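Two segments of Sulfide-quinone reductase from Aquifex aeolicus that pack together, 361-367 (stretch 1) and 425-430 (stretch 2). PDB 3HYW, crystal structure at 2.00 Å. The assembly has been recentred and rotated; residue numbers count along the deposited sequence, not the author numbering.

Stretch 1, residues 361-367: DPVIPPR
Stretch 2 (425-430) APGSRC

Two irregular segments, neither helix nor strand over most of their length, meet here through Arg 429 and two backbone carbonyls, with Ile 364 packed on Gly 427, burying 211 Å² in total. Register is set by Ile 364 CA lying 6.5 Å from Gly 427 CA, while Pro 366 CA and Arg 429 CA stand 9.9 Å apart, a gap that the long side chain of Arg 429 fills; the two segments run in roughly the same direction here.

Asp 361 (phi/psi -133/106, chi1 t) makes no contact. A cis peptide bond leads into Pro 362 (-77/176, C-gamma exo), whose CA-to-CB bond points toward stretch 2; its CG lies 3.6 Å from Arg 429 NH1, over one face of the guanidinium. Val 363 (-67/-43, chi1 t) has its CA-to-CB bond sideways and leaves the contact to its neighbours, but its carbonyl helps hold the loop: Arg 367 NE and NH1 donate to Val 363 O at 3.0 and 2.7 Å.

Ile 364 (-82/121, rotamer m,t) works through both side chain and backbone. Its CD1 packs 3.7 Å from Gly 427 CA, and its O accepts from Arg 429 NH1 at 2.7 Å (153°) and from Arg 429 NH2 at 3.0 Å (136°), a forked pair lying near the guanidinium plane. Gly 427 (92/-22) is the third residue of a type II turn from Ala 425 to Ser 428, after Pro 426 at -59/137. The turn is tied by Ser 428 N to Ala 425 O at 3.1 Å and by Ser 428 OG (chi1 p) to the same Ala 425 O at 2.6 Å. Glycine is demanded twice: these backbone angles would jam a CB against the preceding carbonyl, and an ideal CB would sit 2.4 Å from Ile 364 CD1.

Pro 365 (-64/159, C-gamma exo) turns its CA-to-CB bond away, yet its O lies over the guanidinium face opposite Pro 362. A second cis peptide bond then introduces Pro 366 (-70/140, C-gamma exo), whose CD rests on that same face, 3.5 Å from Arg 429 NH1. Pro 366 O receives a short but weak bond from Arg 429 NH1, 2.5 Å at a poor 116°.

Arg 429 (-84/128; chi -84, 65, 150 and 162°) has its CA-to-CB bond toward stretch 1, and its NH2 also donates to Gly 427 O at 3.0 Å, bracing the side chain against its own loop. The CA-to-CB bond of Arg 367 (-98/145; m,t,t, chi4 114°) points away; its guanidinium, besides holding Val 363 O, bonds elsewhere in the structure. In this contact, prolines cover both faces of the Arg 429 guanidinium, while the Ile 364 carbonyl meets its edge.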

# COMPACT_ATOMS: atom_id res chain seq x y z
N ASP A 361 -12.51 -13.80 -13.38
CA ASP A 361 -13.04 -14.38 -14.62
C ASP A 361 -12.11 -14.20 -15.82
O ASP A 361 -12.00 -13.10 -16.36
CB ASP A 361 -14.42 -13.80 -14.94
CG ASP A 361 -14.99 -14.32 -16.26
OD1 ASP A 361 -14.81 -15.51 -16.55
OD2 ASP A 361 -15.61 -13.53 -17.00
N PRO A 362 -11.43 -15.29 -16.26
CA PRO A 362 -11.34 -16.57 -15.55
C PRO A 362 -10.34 -16.48 -14.41
O PRO A 362 -9.70 -15.45 -14.23
CB PRO A 362 -10.82 -17.54 -16.64
CG PRO A 362 -10.89 -16.77 -17.94
CD PRO A 362 -10.75 -15.34 -17.56
N VAL A 363 -10.21 -17.54 -13.62
CA VAL A 363 -9.24 -17.56 -12.53
C VAL A 363 -7.82 -17.55 -13.11
O VAL A 363 -6.95 -16.82 -12.63
CB VAL A 363 -9.47 -18.76 -11.57
CG1 VAL A 363 -8.57 -18.65 -10.36
CG2 VAL A 363 -10.89 -18.77 -11.09
N ILE A 364 -7.60 -18.34 -14.15
CA ILE A 364 -6.30 -18.38 -14.83
C ILE A 364 -6.18 -17.21 -15.82
O ILE A 364 -7.01 -17.08 -16.72
CB ILE A 364 -6.09 -19.75 -15.54
CG1 ILE A 364 -6.19 -20.90 -14.53
CG2 ILE A 364 -4.75 -19.78 -16.28
CD1 ILE A 364 -6.44 -22.27 -15.16
N PRO A 365 -5.16 -16.34 -15.63
CA PRO A 365 -4.97 -15.18 -16.51
C PRO A 365 -4.64 -15.58 -17.96
O PRO A 365 -4.19 -16.70 -18.19
CB PRO A 365 -3.78 -14.45 -15.88
CG PRO A 365 -3.72 -14.95 -14.48
CD PRO A 365 -4.14 -16.39 -14.57
N PRO A 366 -4.86 -14.66 -18.93
CA PRO A 366 -5.38 -13.29 -18.80
C PRO A 366 -6.86 -13.23 -18.41
O PRO A 366 -7.66 -14.02 -18.89
CB PRO A 366 -5.18 -12.69 -20.20
CG PRO A 366 -4.28 -13.65 -20.93
CD PRO A 366 -4.55 -14.99 -20.34
N ARG A 367 -7.19 -12.29 -17.53
CA ARG A 367 -8.56 -12.18 -17.03
C ARG A 367 -9.35 -11.11 -17.77
O ARG A 367 -8.81 -10.08 -18.17
CB ARG A 367 -8.54 -11.87 -15.53
CG ARG A 367 -7.75 -12.87 -14.71
CD ARG A 367 -8.20 -12.85 -13.27
NE ARG A 367 -7.59 -13.94 -12.50
CZ ARG A 367 -6.73 -13.77 -11.51
NH1 ARG A 367 -6.23 -14.83 -10.88
NH2 ARG A 367 -6.37 -12.55 -11.12
N ALA A 425 -3.48 -27.94 -22.21
CA ALA A 425 -3.61 -27.94 -20.76
C ALA A 425 -5.00 -27.47 -20.32
O ALA A 425 -5.57 -26.58 -20.94
CB ALA A 425 -2.53 -27.07 -20.14
N PRO A 426 -5.55 -28.05 -19.23
CA PRO A 426 -6.79 -27.52 -18.69
C PRO A 426 -6.58 -26.06 -18.30
O PRO A 426 -5.54 -25.72 -17.75
CB PRO A 426 -7.02 -28.37 -17.43
CG PRO A 426 -5.69 -28.96 -17.11
CD PRO A 426 -5.04 -29.18 -18.43
N GLY A 427 -7.55 -25.21 -18.63
CA GLY A 427 -7.42 -23.78 -18.36
C GLY A 427 -6.84 -22.97 -19.52
O GLY A 427 -7.05 -21.76 -19.58
N SER A 428 -6.11 -23.62 -20.42
CA SER A 428 -5.58 -22.94 -21.60
C SER A 428 -6.70 -22.74 -22.63
O SER A 428 -7.62 -23.54 -22.71
CB SER A 428 -4.39 -23.70 -22.22
OG SER A 428 -4.81 -24.90 -22.84
N ARG A 429 -6.60 -21.65 -23.39
CA ARG A 429 -7.69 -21.19 -24.25
C ARG A 429 -7.72 -21.91 -25.60
O ARG A 429 -6.71 -21.95 -26.31
CB ARG A 429 -7.59 -19.67 -24.46
CG ARG A 429 -8.22 -18.81 -23.36
CD ARG A 429 -7.53 -18.95 -22.01
NE ARG A 429 -7.64 -17.73 -21.21
CZ ARG A 429 -7.44 -17.66 -19.89
NH1 ARG A 429 -7.55 -16.49 -19.28
NH2 ARG A 429 -7.14 -18.74 -19.18
N CYS A 430 -8.89 -22.45 -25.95
CA CYS A 430 -9.09 -23.26 -27.15
C CYS A 430 -8.80 -22.49 -28.43
O CYS A 430 -8.52 -23.09 -29.48
CB CYS A 430 -10.53 -23.84 -27.20
SG CYS A 430 -11.04 -24.81 -25.71
OXT CYS A 430 -8.82 -21.25 -28.46